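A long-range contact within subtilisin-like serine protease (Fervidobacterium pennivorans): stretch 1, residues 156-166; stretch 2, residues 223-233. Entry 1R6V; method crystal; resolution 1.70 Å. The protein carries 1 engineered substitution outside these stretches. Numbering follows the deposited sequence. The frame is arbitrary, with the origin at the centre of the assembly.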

ATOM      1  N   ILE A 156      24.243  10.430  -8.059  1.00 13.02           N
ATOM      2  CA  ILE A 156      23.034   9.744  -7.616  1.00 13.46           C
ATOM      3  C   ILE A 156      22.036  10.771  -7.103  1.00 14.29           C
ATOM      4  O   ILE A 156      22.390  11.634  -6.303  1.00 14.49           O
ATOM      5  CB  ILE A 156      23.347   8.707  -6.487  1.00 13.95           C
ATOM      6  CG1 ILE A 156      24.359   7.666  -6.979  1.00 14.84           C
ATOM      7  CG2 ILE A 156      22.048   8.011  -6.046  1.00 12.73           C
ATOM      8  CD1 ILE A 156      23.970   6.958  -8.290  1.00 15.97           C
ATOM      9  N   ILE A 157      20.797  10.695  -7.589  1.00 12.97           N
ATOM     10  CA  ILE A 157      19.741  11.615  -7.159  1.00 12.99           C
ATOM     11  C   ILE A 157      18.879  10.892  -6.119  1.00 11.41           C
ATOM     12  O   ILE A 157      18.364   9.810  -6.370  1.00 12.40           O
ATOM     13  CB  ILE A 157      18.840  12.040  -8.352  1.00 13.44           C
ATOM     14  CG1 ILE A 157      19.638  12.939  -9.300  1.00 15.06           C
ATOM     15  CG2 ILE A 157      17.605  12.806  -7.854  1.00 14.52           C
ATOM     16  CD1 ILE A 157      18.927  13.208 -10.624  1.00 15.77           C
ATOM     17  N   VAL A 158      18.739  11.505  -4.946  1.00 10.77           N
ATOM     18  CA  VAL A 158      17.945  10.930  -3.859  1.00  8.62           C
ATOM     19  C   VAL A 158      16.690  11.767  -3.640  1.00  9.57           C
ATOM     20  O   VAL A 158      16.798  12.975  -3.370  1.00 10.64           O
ATOM     21  CB  VAL A 158      18.729  10.981  -2.524  1.00 11.18           C
ATOM     22  CG1 VAL A 158      17.864  10.482  -1.377  1.00 10.12           C
ATOM     23  CG2 VAL A 158      20.013  10.174  -2.638  1.00 11.56           C
ATOM     24  N   ALA A 159      15.521  11.145  -3.735  1.00  9.91           N
ATOM     25  CA  ALA A 159      14.286  11.884  -3.496  1.00 10.28           C
ATOM     26  C   ALA A 159      13.939  11.807  -2.027  1.00 10.11           C
ATOM     27  O   ALA A 159      13.854  10.721  -1.452  1.00  9.83           O
ATOM     28  CB  ALA A 159      13.138  11.327  -4.326  1.00 11.64           C
ATOM     29  N   VAL A 160      13.762  12.977  -1.422  1.00 10.06           N
ATOM     30  CA  VAL A 160      13.376  13.051  -0.016  1.00 10.92           C
ATOM     31  C   VAL A 160      11.873  13.372  -0.079  1.00 10.36           C
ATOM     32  O   VAL A 160      11.473  14.504  -0.337  1.00 12.67           O
ATOM     33  CB  VAL A 160      14.200  14.140   0.728  1.00  9.95           C
ATOM     34  CG1 VAL A 160      13.558  14.463   2.092  1.00 10.69           C
ATOM     35  CG2 VAL A 160      15.634  13.626   0.952  1.00 10.79           C
ATOM     36  N   VAL A 161      11.065  12.345   0.157  1.00 12.17           N
ATOM     37  CA  VAL A 161       9.596  12.402   0.081  1.00  9.58           C
ATOM     38  C   VAL A 161       9.178  12.678   1.506  1.00 11.02           C
ATOM     39  O   VAL A 161       9.060  11.778   2.326  1.00 11.65           O
ATOM     40  CB  VAL A 161       9.089  11.067  -0.463  1.00 10.66           C
ATOM     41  CG1 VAL A 161       7.585  11.158  -0.748  1.00  8.62           C
ATOM     42  CG2 VAL A 161       9.876  10.742  -1.753  1.00  9.64           C
ATOM     43  N   ASP A 162       8.907  13.953   1.761  1.00 10.54           N
ATOM     44  CA  ASP A 162       8.727  14.396   3.130  1.00 11.96           C
ATOM     45  C   ASP A 162       8.026  15.777   3.175  1.00 12.34           C
ATOM     46  O   ASP A 162       7.163  16.086   2.341  1.00 12.47           O
ATOM     47  CB  ASP A 162      10.165  14.501   3.667  1.00 12.23           C
ATOM     48  CG  ASP A 162      10.282  14.243   5.133  1.00 16.04           C
ATOM     49  OD1 ASP A 162       9.862  15.118   5.921  1.00 15.33           O
ATOM     50  OD2 ASP A 162      10.800  13.157   5.485  1.00 15.16           O
ATOM     51  N   THR A 163       8.443  16.592   4.144  1.00 10.98           N
ATOM     52  CA  THR A 163       7.908  17.941   4.378  1.00 12.15           C
ATOM     53  C   THR A 163       8.522  19.035   3.498  1.00 13.13           C
ATOM     54  O   THR A 163       8.146  20.205   3.621  1.00 14.32           O
ATOM     55  CB  THR A 163       8.190  18.403   5.825  1.00 13.53           C
ATOM     56  OG1 THR A 163       9.611  18.405   6.052  1.00 15.78           O
ATOM     57  CG2 THR A 163       7.531  17.485   6.840  1.00 16.25           C
ATOM     58  N   GLY A 164       9.435  18.671   2.607  1.00 11.87           N
ATOM     59  CA  GLY A 164      10.112  19.691   1.815  1.00 12.88           C
ATOM     60  C   GLY A 164      11.469  19.924   2.469  1.00 14.43           C
ATOM     61  O   GLY A 164      11.699  19.484   3.605  1.00 12.82           O
ATOM     62  N   VAL A 165      12.362  20.630   1.785  1.00 13.48           N
ATOM     63  CA  VAL A 165      13.722  20.854   2.291  1.00 13.97           C
ATOM     64  C   VAL A 165      14.139  22.328   2.255  1.00 14.63           C
ATOM     65  O   VAL A 165      13.880  23.008   1.262  1.00 15.22           O
ATOM     66  CB  VAL A 165      14.710  20.034   1.424  1.00 14.72           C
ATOM     67  CG1 VAL A 165      16.145  20.307   1.841  1.00 13.24           C
ATOM     68  CG2 VAL A 165      14.381  18.528   1.537  1.00 14.75           C
ATOM     69  N   ASP A 166      14.777  22.827   3.314  1.00 15.24           N
ATOM     70  CA  ASP A 166      15.235  24.222   3.301  1.00 15.64           C
ATOM     71  C   ASP A 166      16.558  24.252   2.549  1.00 16.51           C
ATOM     72  O   ASP A 166      17.638  24.149   3.138  1.00 16.44           O
ATOM     73  CB  ASP A 166      15.444  24.779   4.713  1.00 17.29           C
ATOM     74  CG  ASP A 166      15.945  26.228   4.689  1.00 18.15           C
ATOM     75  OD1 ASP A 166      16.106  26.774   3.577  1.00 17.81           O
ATOM     76  OD2 ASP A 166      16.161  26.814   5.767  1.00 17.77           O
ATOM     77  N   GLY A 223      28.400  13.166  -1.997  1.00 13.93           N
ATOM     78  CA  GLY A 223      28.475  13.359  -3.439  1.00 15.36           C
ATOM     79  C   GLY A 223      27.116  13.347  -4.119  1.00 15.30           C
ATOM     80  O   GLY A 223      26.978  13.775  -5.275  1.00 13.84           O
ATOM     81  N   ALA A 224      26.104  12.861  -3.399  1.00 13.77           N
ATOM     82  CA  ALA A 224      24.744  12.779  -3.939  1.00 15.21           C
ATOM     83  C   ALA A 224      24.035  14.124  -3.980  1.00 14.95           C
ATOM     84  O   ALA A 224      24.558  15.129  -3.505  1.00 14.38           O
ATOM     85  CB  ALA A 224      23.919  11.783  -3.127  1.00 16.24           C
ATOM     86  N   LYS A 225      22.839  14.130  -4.565  1.00 14.57           N
ATOM     87  CA  LYS A 225      22.027  15.334  -4.670  1.00 15.73           C
ATOM     88  C   LYS A 225      20.656  15.005  -4.110  1.00 14.37           C
ATOM     89  O   LYS A 225      20.187  13.876  -4.225  1.00 15.46           O
ATOM     90  CB  LYS A 225      21.879  15.782  -6.131  1.00 19.19           C
ATOM     91  CG  LYS A 225      23.168  16.304  -6.755  1.00 20.77           C
ATOM     92  CD  LYS A 225      23.636  17.559  -6.049  1.00 23.10           C
ATOM     93  CE  LYS A 225      24.678  18.314  -6.871  1.00 27.31           C
ATOM     94  NZ  LYS A 225      25.907  17.512  -7.069  1.00 28.29           N
ATOM     95  N   ILE A 226      20.014  16.013  -3.533  1.00 14.64           N
ATOM     96  CA  ILE A 226      18.705  15.855  -2.920  1.00 13.87           C
ATOM     97  C   ILE A 226      17.594  16.433  -3.787  1.00 13.90           C
ATOM     98  O   ILE A 226      17.641  17.605  -4.171  1.00 12.76           O
ATOM     99  CB  ILE A 226      18.659  16.576  -1.549  1.00 13.09           C
ATOM    100  CG1 ILE A 226      19.732  16.009  -0.613  1.00 12.89           C
ATOM    101  CG2 ILE A 226      17.253  16.456  -0.931  1.00 13.85           C
ATOM    102  CD1 ILE A 226      19.513  14.566  -0.219  1.00 15.16           C
ATOM    103  N   MET A 227      16.585  15.614  -4.069  1.00 12.59           N
ATOM    104  CA  MET A 227      15.426  16.048  -4.854  1.00 12.27           C
ATOM    105  C   MET A 227      14.238  16.080  -3.893  1.00 12.34           C
ATOM    106  O   MET A 227      13.733  15.044  -3.490  1.00 11.81           O
ATOM    107  CB  MET A 227      15.146  15.056  -6.002  1.00 10.82           C
ATOM    108  CG  MET A 227      13.806  15.278  -6.746  1.00 13.04           C
ATOM    109  SD  MET A 227      13.501  13.928  -7.968  1.00  8.40           S
ATOM    110  CE  MET A 227      14.451  14.617  -9.435  1.00 17.51           C
ATOM    111  N   PRO A 228      13.798  17.279  -3.488  1.00 12.89           N
ATOM    112  CA  PRO A 228      12.661  17.345  -2.568  1.00 13.63           C
ATOM    113  C   PRO A 228      11.300  17.107  -3.232  1.00 13.38           C
ATOM    114  O   PRO A 228      11.010  17.662  -4.298  1.00 12.94           O
ATOM    115  CB  PRO A 228      12.772  18.749  -1.962  1.00 14.61           C
ATOM    116  CG  PRO A 228      13.563  19.516  -2.966  1.00 18.81           C
ATOM    117  CD  PRO A 228      14.542  18.550  -3.538  1.00 15.00           C
ATOM    118  N   ILE A 229      10.499  16.245  -2.612  1.00 12.30           N
ATOM    119  CA  ILE A 229       9.143  15.942  -3.069  1.00 11.87           C
ATOM    120  C   ILE A 229       8.290  16.253  -1.850  1.00 13.48           C
ATOM    121  O   ILE A 229       8.390  15.587  -0.817  1.00 11.71           O
ATOM    122  CB  ILE A 229       8.955  14.456  -3.483  1.00 13.25           C
ATOM    123  CG1 ILE A 229       9.962  14.064  -4.580  1.00 14.94           C
ATOM    124  CG2 ILE A 229       7.496  14.233  -3.938  1.00 12.61           C
ATOM    125  CD1 ILE A 229       9.757  14.744  -5.973  1.00 13.31           C
ATOM    126  N   VAL A 230       7.453  17.279  -1.955  1.00 12.34           N
ATOM    127  CA  VAL A 230       6.656  17.688  -0.815  1.00 12.85           C
ATOM    128  C   VAL A 230       5.347  16.933  -0.687  1.00 12.60           C
ATOM    129  O   VAL A 230       4.419  17.164  -1.462  1.00 13.41           O
ATOM    130  CB  VAL A 230       6.367  19.214  -0.891  1.00 11.05           C
ATOM    131  CG1 VAL A 230       5.592  19.683   0.346  1.00 12.38           C
ATOM    132  CG2 VAL A 230       7.682  19.965  -1.015  1.00 12.55           C
ATOM    133  N   ILE A 231       5.273  16.015   0.278  1.00 11.83           N
ATOM    134  CA  ILE A 231       4.032  15.293   0.479  1.00 12.20           C
ATOM    135  C   ILE A 231       3.324  15.645   1.787  1.00 12.16           C
ATOM    136  O   ILE A 231       2.182  15.219   2.006  1.00 12.30           O
ATOM    137  CB  ILE A 231       4.210  13.761   0.309  1.00 12.66           C
ATOM    138  CG1 ILE A 231       5.146  13.177   1.379  1.00 12.80           C
ATOM    139  CG2 ILE A 231       4.741  13.481  -1.091  1.00 11.91           C
ATOM    140  CD1 ILE A 231       4.839  11.685   1.660  1.00 11.77           C
ATOM    141  N   PHE A 232       4.022  16.394   2.650  1.00 13.15           N
ATOM    142  CA  PHE A 232       3.446  16.947   3.866  1.00 13.52           C
ATOM    143  C   PHE A 232       3.696  18.422   3.651  1.00 13.50           C
ATOM    144  O   PHE A 232       4.801  18.927   3.802  1.00 13.52           O
ATOM    145  CB  PHE A 232       4.099  16.417   5.143  1.00 14.73           C
ATOM    146  CG  PHE A 232       3.572  15.080   5.524  1.00 14.49           C
ATOM    147  CD1 PHE A 232       4.171  13.922   5.029  1.00 15.24           C
ATOM    148  CD2 PHE A 232       2.398  14.968   6.268  1.00 14.84           C
ATOM    149  CE1 PHE A 232       3.600  12.673   5.260  1.00 13.16           C
ATOM    150  CE2 PHE A 232       1.817  13.718   6.502  1.00 16.01           C
ATOM    151  CZ  PHE A 232       2.422  12.566   5.995  1.00 16.18           C
ATOM    152  N   ASP A 233       2.629  19.083   3.221  1.00 14.42           N
ATOM    153  CA  ASP A 233       2.638  20.493   2.881  1.00 15.88           C
ATOM    154  C   ASP A 233       2.088  21.325   4.045  1.00 18.06           C
ATOM    155  O   ASP A 233       1.949  20.820   5.166  1.00 16.97           O
ATOM    156  CB  ASP A 233       1.784  20.649   1.609  1.00 15.86           C
ATOM    157  CG  ASP A 233       2.229  21.802   0.725  1.00 18.11           C
ATOM    158  OD1 ASP A 233       2.250  22.946   1.218  1.00 17.67           O
ATOM    159  OD2 ASP A 233       2.544  21.572  -0.465  1.00 17.87           O
TER

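Residues 157-162 and 225-230 run side by side as parallel strands, and together the two stretches bury 844 Å². The ladder opens at Ile156, whose O accepts a hydrogen bond from Lys225 N (3.1 Å). Ile157 turns its side chain to the sheet face it shares with Ala159, Val161, Met227 and Ile229, and its CG2 packs on Met227 CB at 3.8 Å. Val158 bonds through both its backbone groups, N to Lys225 O (2.9 Å) and O to Met227 N (2.7 Å), a nearly linear pair that spans Ile226. At Ala159 the small side chain accompanies the tightest strand pairing, 4.5 Å between its CA and Met227 CA. Val160 repeats the pattern, N to Met227 O (2.9 Å) and O to Ile229 N (3.0 Å); these bonds bypass Pro228, so its lack of an N-H costs nothing here. On the face with Val158, Val160 CG2 meets Ile226 CG2 at 3.8 Å. Val161 CG1 reaches Ile231 CG2 at 3.7 Å. Asp162 N binds Ile229 O (3.1 Å), and its O receives both Ile231 N (2.8 Å) and Phe232 N (3.2 Å), while its OD1 accepts Thr163 N (2.7 Å). Gly164 (phi 100°) sets its CA 3.7 Å from Val230 CG2; a CB would jam against Thr163 O. Val165 CG2 covers Pro228 CB at 3.9 Å.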